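Local coordinates for protein arylsulfatase (Pseudoalteromonas sp. MB47, PDB 7AJ0) that probably hydrolyses sulfate esters of the algal polysaccharide fucoidan, as a calcium-binding, exo-acting sulfatase of the alkaline phosphatase superfamily, at residues Asn273-Ala278 with Trp333-Tyr338; Val59-Trp64 with Gly343-Thr348; Pro279-Ala284 with Val298-Gly303; Tyr177-Pro180 with Asp185-Gln188. One frame throughout, in Å; residues are numbered along the deposited sequence.

Contact 1. Residues Asn273-Ala278 with Trp333-Tyr338; sequences NDNYPA and WPDSGY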
loop_
_atom_site.group_PDB
_atom_site.type_symbol
_atom_site.label_atom_id
_atom_site.label_comp_id
_atom_site.label_asym_id
_atom_site.label_seq_id
_atom_site.Cartn_x
_atom_site.Cartn_y
_atom_site.Cartn_z
ATOM N N ASN A 273 19.969 -0.822 -22.715
ATOM C CA ASN A 273 19.116 -1.750 -23.451
ATOM C C ASN A 273 18.940 -1.266 -24.886
ATOM O O ASN A 273 19.015 -0.067 -25.166
ATOM C CB ASN A 273 17.755 -1.878 -22.769
ATOM C CG ASN A 273 16.814 -0.741 -23.124
ATOM O OD1 ASN A 273 17.019 0.402 -22.716
ATOM N ND2 ASN A 273 15.771 -1.052 -23.884
ATOM N N ASP A 274 18.718 -2.202 -25.811
ATOM C CA ASP A 274 18.716 -3.640 -25.563
ATOM C C ASP A 274 20.126 -4.182 -25.773
ATOM O O ASP A 274 20.735 -3.947 -26.817
ATOM C CB ASP A 274 17.722 -4.331 -26.498
ATOM C CG ASP A 274 16.328 -3.742 -26.394
ATOM O OD1 ASP A 274 15.762 -3.754 -25.279
ATOM O OD2 ASP A 274 15.809 -3.246 -27.417
ATOM N N ASN A 275 20.643 -4.902 -24.780
ATOM C CA ASN A 275 22.025 -5.355 -24.815
ATOM C C ASN A 275 22.193 -6.522 -25.776
ATOM O O ASN A 275 21.475 -7.523 -25.687
ATOM C CB ASN A 275 22.493 -5.762 -23.418
ATOM C CG ASN A 275 22.924 -4.580 -22.588
ATOM O OD1 ASN A 275 23.994 -4.013 -22.810
ATOM N ND2 ASN A 275 22.096 -4.197 -21.625
ATOM N N TYR A 276 23.154 -6.393 -26.691
ATOM C CA TYR A 276 23.504 -7.448 -27.640
ATOM C C TYR A 276 25.021 -7.565 -27.683
ATOM O O TYR A 276 25.687 -6.899 -28.487
ATOM C CB TYR A 276 22.918 -7.164 -29.020
ATOM C CG TYR A 276 21.463 -7.543 -29.115
ATOM C CD1 TYR A 276 21.088 -8.830 -29.468
ATOM C CD2 TYR A 276 20.464 -6.624 -28.830
ATOM C CE1 TYR A 276 19.762 -9.189 -29.546
ATOM C CE2 TYR A 276 19.132 -6.974 -28.905
ATOM C CZ TYR A 276 18.786 -8.258 -29.263
ATOM O OH TYR A 276 17.461 -8.613 -29.340
ATOM N N PRO A 277 25.603 -8.396 -26.820
ATOM C CA PRO A 277 27.060 -8.559 -26.823
ATOM C C PRO A 277 27.547 -9.234 -28.095
ATOM O O PRO A 277 26.781 -9.831 -28.855
ATOM C CB PRO A 277 27.331 -9.441 -25.595
ATOM C CG PRO A 277 26.094 -9.352 -24.762
ATOM C CD PRO A 277 24.964 -9.155 -25.728
ATOM N N ALA A 278 28.854 -9.135 -28.319
ATOM C CA ALA A 278 29.453 -9.814 -29.456
ATOM C C ALA A 278 29.253 -11.322 -29.317
ATOM O O ALA A 278 29.180 -11.845 -28.201
ATOM C CB ALA A 278 30.939 -9.484 -29.555
ATOM N N TRP A 333 14.225 -4.280 -16.904
ATOM C CA TRP A 333 14.568 -5.574 -16.332
ATOM C C TRP A 333 13.987 -6.692 -17.198
ATOM O O TRP A 333 12.852 -6.573 -17.680
ATOM C CB TRP A 333 14.032 -5.663 -14.897
ATOM C CG TRP A 333 14.516 -6.864 -14.166
ATOM C CD1 TRP A 333 15.615 -6.949 -13.359
ATOM C CD2 TRP A 333 13.933 -8.171 -14.190
ATOM N NE1 TRP A 333 15.750 -8.229 -12.879
ATOM C CE2 TRP A 333 14.729 -8.999 -13.374
ATOM C CE3 TRP A 333 12.815 -8.721 -14.821
ATOM C CZ2 TRP A 333 14.440 -10.344 -13.170
ATOM C CZ3 TRP A 333 12.530 -10.058 -14.619
ATOM C CH2 TRP A 333 13.339 -10.854 -13.800
ATOM N N PRO A 334 14.717 -7.802 -17.408
ATOM C CA PRO A 334 16.004 -8.182 -16.818
ATOM C C PRO A 334 17.234 -7.680 -17.564
ATOM O O PRO A 334 18.338 -8.145 -17.292
ATOM C CB PRO A 334 15.955 -9.717 -16.868
ATOM C CG PRO A 334 15.188 -9.995 -18.120
ATOM C CD PRO A 334 14.179 -8.870 -18.273
ATOM N N ASP A 335 17.050 -6.748 -18.493
ATOM C CA ASP A 335 18.177 -6.111 -19.173
ATOM C C ASP A 335 18.628 -4.884 -18.376
ATOM O O ASP A 335 18.573 -3.742 -18.834
ATOM C CB ASP A 335 17.793 -5.748 -20.602
ATOM C CG ASP A 335 19.001 -5.581 -21.506
ATOM O OD1 ASP A 335 20.140 -5.679 -21.003
ATOM O OD2 ASP A 335 18.811 -5.357 -22.721
ATOM N N SER A 336 19.078 -5.152 -17.148
ATOM C CA SER A 336 19.323 -4.111 -16.163
ATOM C C SER A 336 20.559 -4.432 -15.339
ATOM O O SER A 336 20.803 -5.591 -14.996
ATOM C CB SER A 336 18.123 -3.956 -15.213
ATOM O OG SER A 336 16.919 -3.772 -15.930
ATOM N N GLY A 337 21.325 -3.395 -15.021
ATOM C CA GLY A 337 22.403 -3.512 -14.069
ATOM C C GLY A 337 21.870 -3.618 -12.650
ATOM O O GLY A 337 20.668 -3.725 -12.398
ATOM N N TYR A 338 22.801 -3.573 -11.702
ATOM C CA TYR A 338 22.487 -3.790 -10.300
ATOM C C TYR A 338 23.080 -2.688 -9.440
ATOM O O TYR A 338 24.225 -2.272 -9.645
ATOM C CB TYR A 338 23.021 -5.146 -9.818
ATOM C CG TYR A 338 23.254 -5.198 -8.329
ATOM C CD1 TYR A 338 22.186 -5.264 -7.445
ATOM C CD2 TYR A 338 24.538 -5.180 -7.804
ATOM C CE1 TYR A 338 22.389 -5.311 -6.082
ATOM C CE2 TYR A 338 24.753 -5.229 -6.440
ATOM C CZ TYR A 338 23.674 -5.293 -5.584
ATOM O OH TYR A 338 23.878 -5.338 -4.224
HETATM O O HOH W 1 16.299 -5.612 -23.475
#
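D335 points its carboxylate at N275 and divides its two oxygens between that residue's backbone and side chain. OD2 takes the N-H of N275 on its syn lone pair, with N275 N 2.8 Å from D335 OD2 and a nearly straight 169° at the hydrogen. OD1 accepts from the side-chain amide, again on the syn side, but here the donor stands 32° out of the carboxylate plane. The tilt follows from how the flat groups are turned, since the amide and carboxylate planes lie 61° apart while OD1 stays close to the plane of the N275 amide. The modelled N275 ND2 to D335 OD1 separation of 2.5 Å is short, and its exact value is doubtful. N275 ND2 also donates to I271 O.

This grip joins two loops that follow strands 262-267 and 318-324, the parallel neighbours on either side of strand 53-59 in the central sheet of the alkaline phosphatase-like fold.

D274, preceded by a cis peptide bond, brings a second carboxylate near: D274 OD1 lies 4.3 Å from D335 OD2. A water donates to both, 2.6 Å from D274 OD1 and from D335 OD2, and probably eases the repulsion between them. D274 OD1 also receives N273 ND2, which comes from above the carboxylate plane at 3.0 Å. D274 OD2 bonds to Y195 OH and T187 OG1, while R193 of a neighbouring subunit donates to N275 O and makes a long, weak ion pair with D335 OD2.

Contact 2. Residues Val59-Trp64 with Gly343-Thr348; sequences VDDLGW and GGKGTT. With CA (calcium ion), chain G.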
loop_
_atom_site.group_PDB
_atom_site.type_symbol
_atom_site.label_atom_id
_atom_site.label_comp_id
_atom_site.label_asym_id
_atom_site.label_seq_id
_atom_site.Cartn_x
_atom_site.Cartn_y
_atom_site.Cartn_z
ATOM N N VAL A 59 30.847 3.948 -18.751
ATOM C CA VAL A 59 29.892 2.872 -18.986
ATOM C C VAL A 59 28.485 3.430 -18.834
ATOM O O VAL A 59 28.231 4.305 -17.998
ATOM C CB VAL A 59 30.137 1.697 -18.023
ATOM C CG1 VAL A 59 29.270 0.509 -18.409
ATOM C CG2 VAL A 59 31.605 1.312 -18.026
ATOM N N ASP A 60 27.562 2.920 -19.643
ATOM C CA ASP A 60 26.199 3.430 -19.688
ATOM C C ASP A 60 25.309 2.629 -18.747
ATOM O O ASP A 60 25.281 1.396 -18.809
ATOM C CB ASP A 60 25.664 3.364 -21.122
ATOM C CG ASP A 60 24.439 4.230 -21.335
ATOM O OD1 ASP A 60 23.993 4.889 -20.377
ATOM O OD2 ASP A 60 23.921 4.255 -22.471
ATOM N N ASP A 61 24.597 3.336 -17.866
ATOM C CA ASP A 61 23.589 2.731 -16.994
ATOM C C ASP A 61 24.183 1.634 -16.116
ATOM O O ASP A 61 23.556 0.602 -15.870
ATOM C CB ASP A 61 22.416 2.184 -17.812
ATOM C CG ASP A 61 21.604 3.280 -18.477
ATOM O OD1 ASP A 61 21.952 4.464 -18.303
ATOM O OD2 ASP A 61 20.614 2.961 -19.168
ATOM N N LEU A 62 25.398 1.862 -15.628
ATOM C CA LEU A 62 26.075 0.912 -14.758
ATOM C C LEU A 62 25.787 1.252 -13.302
ATOM O O LEU A 62 25.980 2.394 -12.873
ATOM C CB LEU A 62 27.582 0.930 -15.012
ATOM C CG LEU A 62 28.405 -0.122 -14.266
ATOM C CD1 LEU A 62 28.210 -1.489 -14.907
ATOM C CD2 LEU A 62 29.879 0.258 -14.230
ATOM N N GLY A 63 25.332 0.257 -12.542
ATOM C CA GLY A 63 25.002 0.483 -11.154
ATOM C C GLY A 63 26.221 0.542 -10.251
ATOM O O GLY A 63 27.294 0.025 -10.565
ATOM N N TRP A 64 26.026 1.186 -9.097
ATOM C CA TRP A 64 27.104 1.342 -8.125
ATOM C C TRP A 64 27.740 0.007 -7.766
ATOM O O TRP A 64 28.956 -0.074 -7.559
ATOM C CB TRP A 64 26.556 2.019 -6.867
ATOM C CG TRP A 64 27.586 2.454 -5.869
ATOM C CD1 TRP A 64 28.179 3.679 -5.791
ATOM C CD2 TRP A 64 28.121 1.679 -4.788
ATOM N NE1 TRP A 64 29.054 3.715 -4.734
ATOM C CE2 TRP A 64 29.038 2.499 -4.103
ATOM C CE3 TRP A 64 27.919 0.373 -4.337
ATOM C CZ2 TRP A 64 29.750 2.056 -2.993
ATOM C CZ3 TRP A 64 28.628 -0.066 -3.234
ATOM C CH2 TRP A 64 29.532 0.774 -2.575
ATOM N N GLY A 343 15.815 2.787 -5.582
ATOM C CA GLY A 343 15.461 3.389 -6.843
ATOM C C GLY A 343 16.425 3.009 -7.955
ATOM O O GLY A 343 16.957 1.900 -8.009
ATOM N N GLY A 344 16.651 3.961 -8.854
ATOM C CA GLY A 344 17.522 3.719 -9.990
ATOM C C GLY A 344 17.479 4.892 -10.948
ATOM O O GLY A 344 17.078 5.997 -10.577
ATOM N N LYS A 345 17.900 4.633 -12.185
ATOM C CA LYS A 345 17.885 5.657 -13.221
ATOM C C LYS A 345 16.528 6.348 -13.277
ATOM O O LYS A 345 15.480 5.707 -13.160
ATOM C CB LYS A 345 18.214 5.025 -14.575
ATOM C CG LYS A 345 18.336 5.997 -15.730
ATOM C CD LYS A 345 18.443 5.226 -17.036
ATOM C CE LYS A 345 18.793 6.124 -18.206
ATOM N NZ LYS A 345 18.885 5.335 -19.469
ATOM N N GLY A 346 16.556 7.666 -13.450
ATOM C CA GLY A 346 15.347 8.451 -13.521
ATOM C C GLY A 346 14.841 8.986 -12.203
ATOM O O GLY A 346 13.743 9.556 -12.165
ATOM N N THR A 347 15.594 8.813 -11.121
ATOM C CA THR A 347 15.209 9.335 -9.820
ATOM C C THR A 347 16.456 9.853 -9.120
ATOM O O THR A 347 17.581 9.463 -9.443
ATOM C CB THR A 347 14.531 8.275 -8.942
ATOM O OG1 THR A 347 15.491 7.284 -8.548
ATOM C CG2 THR A 347 13.394 7.600 -9.691
ATOM N N THR A 348 16.246 10.739 -8.149
ATOM C CA THR A 348 17.329 11.241 -7.316
ATOM C C THR A 348 17.447 10.479 -6.001
ATOM O O THR A 348 18.011 11.003 -5.036
ATOM C CB THR A 348 17.153 12.736 -7.054
ATOM O OG1 THR A 348 15.797 13.007 -6.682
ATOM C CG2 THR A 348 17.518 13.531 -8.301
HETATM CA CA CA G . 22.886 6.333 -19.182
#
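K345 reaches across to D61 and forms a salt bridge at its carboxylate, with K345 NZ 3.0 Å from D61 OD2. The ammonium meets OD2 on the syn side, 17° out of the carboxylate plane, and K345 NZ makes a second, weak bond to D61 OD1 at 3.4 Å. Its chain is fully extended (chi1 -176°, with the later torsions also near 180°), which lets it span the gap where the CA atoms of K345 and D61 are 7.4 Å apart.

The main partner of D61 OD1 is the calcium ion, 2.3 Å away. D60 OD1 binds the same calcium ion at 2.2 Å, and D60 OD2 is satisfied by a salt bridge to K157. Each aspartate thus gives one oxygen to the metal and the other to a lysine, although K345 also leans weakly on D61 OD1. A methionine in place of K345 would probably leave D61 OD2 without its cationic partner and the carboxylate less firmly fixed as a metal ligand.

The lysine is carried by a type II beta turn from G344 to T347. There G344 O accepts T347 OG1 at 2.9 Å, in the carbonyl plane on a lone pair, and T347 N more weakly.

C102, D325 and N326 complete the calcium coordination. Aspartate and asparagine ligands at the ends of parallel strands, together with the cysteine of a C-x-S-x-R sequence, are characteristic of the sulfatase active site.

Contact 3. Residues Pro279-Ala284 with Val298-Gly303; sequences PKYKGA and VDDITG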
loop_
_atom_site.group_PDB
_atom_site.type_symbol
_atom_site.label_atom_id
_atom_site.label_comp_id
_atom_site.label_asym_id
_atom_site.label_seq_id
_atom_site.Cartn_x
_atom_site.Cartn_y
_atom_site.Cartn_z
ATOM N N PRO A 279 29.145 -12.043 -30.439
ATOM C CA PRO A 279 28.966 -13.506 -30.358
ATOM C C PRO A 279 29.966 -14.208 -29.455
ATOM O O PRO A 279 29.607 -15.185 -28.786
ATOM C CB PRO A 279 29.120 -13.947 -31.822
ATOM C CG PRO A 279 28.643 -12.770 -32.612
ATOM C CD PRO A 279 29.057 -11.546 -31.827
ATOM N N LYS A 280 31.214 -13.738 -29.425
ATOM C CA LYS A 280 32.209 -14.300 -28.519
ATOM C C LYS A 280 31.678 -14.441 -27.098
ATOM O O LYS A 280 32.023 -15.395 -26.390
ATOM C CB LYS A 280 33.456 -13.410 -28.505
ATOM C CG LYS A 280 34.447 -13.661 -29.617
ATOM C CD LYS A 280 35.260 -12.403 -29.946
ATOM C CE LYS A 280 35.652 -11.608 -28.702
ATOM N NZ LYS A 280 36.512 -10.432 -29.045
ATOM N N TYR A 281 30.849 -13.497 -26.657
ATOM C CA TYR A 281 30.484 -13.375 -25.253
ATOM C C TYR A 281 29.131 -13.983 -24.916
ATOM O O TYR A 281 28.665 -13.830 -23.781
ATOM C CB TYR A 281 30.500 -11.900 -24.841
ATOM C CG TYR A 281 31.864 -11.268 -24.949
ATOM C CD1 TYR A 281 32.873 -11.606 -24.061
ATOM C CD2 TYR A 281 32.145 -10.338 -25.940
ATOM C CE1 TYR A 281 34.124 -11.037 -24.154
ATOM C CE2 TYR A 281 33.392 -9.763 -26.041
ATOM C CZ TYR A 281 34.377 -10.117 -25.145
ATOM O OH TYR A 281 35.621 -9.546 -25.241
ATOM N N LYS A 282 28.489 -14.669 -25.854
ATOM C CA LYS A 282 27.218 -15.315 -25.548
ATOM C C LYS A 282 27.462 -16.454 -24.562
ATOM O O LYS A 282 28.199 -17.400 -24.863
ATOM C CB LYS A 282 26.548 -15.823 -26.821
ATOM C CG LYS A 282 25.123 -16.319 -26.595
ATOM C CD LYS A 282 24.355 -16.497 -27.898
ATOM C CE LYS A 282 23.909 -15.159 -28.477
ATOM N NZ LYS A 282 23.025 -15.329 -29.669
ATOM N N GLY A 283 26.854 -16.359 -23.382
ATOM C CA GLY A 283 27.107 -17.323 -22.334
ATOM C C GLY A 283 28.447 -17.184 -21.650
ATOM O O GLY A 283 28.836 -18.078 -20.893
ATOM N N ALA A 284 29.168 -16.088 -21.896
ATOM C CA ALA A 284 30.471 -15.903 -21.264
ATOM C C ALA A 284 30.346 -15.678 -19.763
ATOM O O ALA A 284 31.226 -16.094 -19.001
ATOM C CB ALA A 284 31.203 -14.729 -21.916
ATOM N N VAL A 298 32.454 -5.430 -21.493
ATOM C CA VAL A 298 32.966 -4.129 -21.070
ATOM C C VAL A 298 34.256 -4.293 -20.278
ATOM O O VAL A 298 35.194 -3.500 -20.418
ATOM C CB VAL A 298 31.899 -3.376 -20.252
ATOM C CG1 VAL A 298 32.528 -2.212 -19.502
ATOM C CG2 VAL A 298 30.780 -2.894 -21.160
ATOM N N ASP A 299 34.321 -5.319 -19.428
ATOM C CA ASP A 299 35.515 -5.525 -18.617
ATOM C C ASP A 299 36.702 -5.941 -19.475
ATOM O O ASP A 299 37.841 -5.541 -19.204
ATOM C CB ASP A 299 35.241 -6.573 -17.539
ATOM C CG ASP A 299 36.456 -6.846 -16.671
ATOM O OD1 ASP A 299 36.793 -5.978 -15.838
ATOM O OD2 ASP A 299 37.074 -7.923 -16.828
ATOM N N ASP A 300 36.461 -6.750 -20.510
ATOM C CA ASP A 300 37.549 -7.152 -21.395
ATOM C C ASP A 300 38.072 -5.966 -22.196
ATOM O O ASP A 300 39.287 -5.806 -22.359
ATOM C CB ASP A 300 37.086 -8.265 -22.335
ATOM C CG ASP A 300 37.060 -9.625 -21.664
ATOM O OD1 ASP A 300 37.461 -9.722 -20.484
ATOM O OD2 ASP A 300 36.641 -10.602 -22.319
ATOM N N ILE A 301 37.170 -5.128 -22.710
ATOM C CA ILE A 301 37.600 -3.951 -23.459
ATOM C C ILE A 301 38.398 -3.017 -22.558
ATOM O O ILE A 301 39.422 -2.459 -22.971
ATOM C CB ILE A 301 36.383 -3.247 -24.086
ATOM C CG1 ILE A 301 35.805 -4.117 -25.207
ATOM C CG2 ILE A 301 36.766 -1.874 -24.614
ATOM C CD1 ILE A 301 34.409 -3.718 -25.652
ATOM N N THR A 302 37.951 -2.846 -21.311
ATOM C CA THR A 302 38.710 -2.056 -20.348
ATOM C C THR A 302 40.139 -2.572 -20.220
ATOM O O THR A 302 41.100 -1.794 -20.253
ATOM C CB THR A 302 38.010 -2.082 -18.986
ATOM O OG1 THR A 302 36.734 -1.437 -19.088
ATOM C CG2 THR A 302 38.859 -1.383 -17.928
ATOM N N GLY A 303 40.299 -3.888 -20.073
ATOM C CA GLY A 303 41.630 -4.452 -19.973
ATOM C C GLY A 303 42.448 -4.286 -21.236
ATOM O O GLY A 303 43.668 -4.102 -21.167
#
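Y281 and D300 make a single polar contact at an aromatic edge, linking the loop before helix 290-311 to the flank of that same helix. Y281 closes a short 3-10 segment, 279-281, and starts a type II beta turn to A284, whereas D300 sits on a regular helical turn. The chain doubles back on itself, with the last of the loop and the first two helical turns between them.

D300 OD2 lies near the plane of the tyrosine ring, at its edge, 3.1 Å from Y281 CE1. The same D300 OD2 is 3.3 Å from Y281 OH, a weak hydrogen bond at best. D300 CB adds a contact, 3.5 Å from Y281 OH, and the ring and carboxylate planes are 53° apart. With CG of D300 anti to its carbonyl carbon (chi1 -79°), the carboxylate is aimed at the loop.

Around this pair Y281 also rests on Q242 of helix 240-258. T302 OG1 and T302 N both bond to V298 O, from opposite faces of its carbonyl plane.

An acceptor placed beside both a ring C-H and the hydroxyl implies an attraction that is probably electrostatic, the negative oxygen facing the slightly positive rim, more than one strong directional bond.

Contact 4. Residues Tyr177-Pro180 with Asp185-Gln188; sequences YGLP and DYTQ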
loop_
_atom_site.group_PDB
_atom_site.type_symbol
_atom_site.label_atom_id
_atom_site.label_comp_id
_atom_site.label_asym_id
_atom_site.label_seq_id
_atom_site.Cartn_x
_atom_site.Cartn_y
_atom_site.Cartn_z
ATOM N N TYR A 177 33.437 9.460 -33.075
ATOM C CA TYR A 177 33.069 8.203 -33.717
ATOM C C TYR A 177 32.145 7.467 -32.756
ATOM O O TYR A 177 32.606 6.974 -31.722
ATOM C CB TYR A 177 34.303 7.366 -34.041
ATOM C CG TYR A 177 33.993 6.126 -34.854
ATOM C CD1 TYR A 177 33.300 5.061 -34.297
ATOM C CD2 TYR A 177 34.391 6.024 -36.181
ATOM C CE1 TYR A 177 33.008 3.933 -35.035
ATOM C CE2 TYR A 177 34.106 4.894 -36.928
ATOM C CZ TYR A 177 33.416 3.853 -36.347
ATOM O OH TYR A 177 33.125 2.727 -37.076
ATOM N N GLY A 178 30.865 7.391 -33.087
ATOM C CA GLY A 178 29.961 6.620 -32.244
ATOM C C GLY A 178 28.506 6.961 -32.518
ATOM O O GLY A 178 28.145 7.351 -33.629
ATOM N N LEU A 179 27.694 6.802 -31.475
ATOM C CA LEU A 179 26.250 6.920 -31.599
ATOM C C LEU A 179 25.816 8.354 -31.341
ATOM O O LEU A 179 26.033 8.863 -30.234
ATOM C CB LEU A 179 25.553 5.999 -30.610
ATOM C CG LEU A 179 25.881 4.508 -30.607
ATOM C CD1 LEU A 179 27.240 4.222 -29.995
ATOM C CD2 LEU A 179 24.786 3.748 -29.857
ATOM N N PRO A 180 25.211 9.040 -32.315
ATOM C CA PRO A 180 24.582 10.331 -31.989
ATOM C C PRO A 180 23.545 10.232 -30.885
ATOM O O PRO A 180 23.466 11.123 -30.035
ATOM C CB PRO A 180 23.959 10.760 -33.328
ATOM C CG PRO A 180 24.808 10.103 -34.360
ATOM C CD PRO A 180 25.227 8.781 -33.768
ATOM N N ASP A 185 17.656 3.462 -29.399
ATOM C CA ASP A 185 17.173 4.069 -30.634
ATOM C C ASP A 185 17.389 3.138 -31.821
ATOM O O ASP A 185 16.566 3.092 -32.743
ATOM C CB ASP A 185 17.874 5.409 -30.860
ATOM C CG ASP A 185 17.275 6.196 -32.010
ATOM O OD1 ASP A 185 16.226 5.774 -32.543
ATOM O OD2 ASP A 185 17.857 7.238 -32.382
ATOM N N TYR A 186 18.488 2.380 -31.810
ATOM C CA TYR A 186 18.743 1.429 -32.883
ATOM C C TYR A 186 17.925 0.151 -32.717
ATOM O O TYR A 186 17.350 -0.352 -33.689
ATOM C CB TYR A 186 20.232 1.071 -32.935
ATOM C CG TYR A 186 21.149 2.201 -33.340
ATOM C CD1 TYR A 186 21.586 3.133 -32.409
ATOM C CD2 TYR A 186 21.597 2.323 -34.648
ATOM C CE1 TYR A 186 22.430 4.162 -32.772
ATOM C CE2 TYR A 186 22.440 3.350 -35.021
ATOM C CZ TYR A 186 22.854 4.267 -34.077
ATOM O OH TYR A 186 23.695 5.295 -34.436
ATOM N N THR A 187 17.864 -0.390 -31.498
ATOM C CA THR A 187 17.325 -1.731 -31.308
ATOM C C THR A 187 15.810 -1.786 -31.443
ATOM O O THR A 187 15.269 -2.859 -31.734
ATOM C CB THR A 187 17.741 -2.276 -29.939
ATOM O OG1 THR A 187 17.305 -1.384 -28.908
ATOM C CG2 THR A 187 19.256 -2.430 -29.867
ATOM N N GLN A 188 15.111 -0.666 -31.246
ATOM C CA GLN A 188 13.663 -0.671 -31.426
ATOM C C GLN A 188 13.269 -0.971 -32.867
ATOM O O GLN A 188 12.119 -1.348 -33.117
ATOM C CB GLN A 188 13.070 0.670 -30.991
ATOM C CG GLN A 188 13.531 1.855 -31.817
ATOM C CD GLN A 188 12.985 3.174 -31.305
ATOM O OE1 GLN A 188 12.030 3.208 -30.528
ATOM N NE2 GLN A 188 13.594 4.272 -31.735
#
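L179 and P180 lie against the ring of Y186, an almost wholly apolar contact between the loop that leaves strand 175-177 and the short helix that soon follows. In sequence order, Y177 ends strand 175-177 and packs away from this contact, towards helix 240-258 and strand 226-230. G178 turns the corner, at backbone angles where a side chain would be jammed against the preceding carbonyl oxygen.

L179 then makes the main touch. Its CD2 is 3.8 Å from Y186 CE1 and 4.1 Å from Y186 CD1, an oblique approach, while L179 CG comes within 4.1 Å of Y186 CE1. CG of the leucine lies anti to the carbonyl carbon (chi1 -55°), which carries CD2 to the CE1 corner of the ring, and its other neighbours include L216 and I240. P180 follows with its ring CD 3.9 Å from Y186 OH, the two side chains crossing at about a right angle.

That hydroxyl is not idle, for Y186 OH hydrogen-bonds to G215 O at the start of strand 215-220. The ring thus bridges the corner and the adjoining strand. An alanine at Y186 would probably open a gap beside L179 and P180 and leave G215 O without this partner.

Here the glycine-pivoted exit from a strand inside the mixed sheet, 175-177, paired in parallel with strand 151-155 and antiparallel with strand 215-220, leads within a few residues into helix 183-187.

How the contacts relate
Contact 2 alone binds the calcium ion, supplying two of its ligands; the side chain of N273 in contact 1 is about 9 Å from the ion. In contact 4, the side chain of L179 is about 11 Å from the calcium ion. Centres of contacts 1 and 2 are 13 Å apart, and contact 1 is nested in the chain loop that contact 2 closes. Contact 3, in turn nested within contact 1, continues directly from residues 273-278 and meets contact 2 where V59 CG2 packs 3.9 Å from V298 CG1. Contact 4 closes earlier in the chain, yet touches contact 1 through D274 OD2 and T187 OG1, 2.8 Å apart in a probable hydrogen bond.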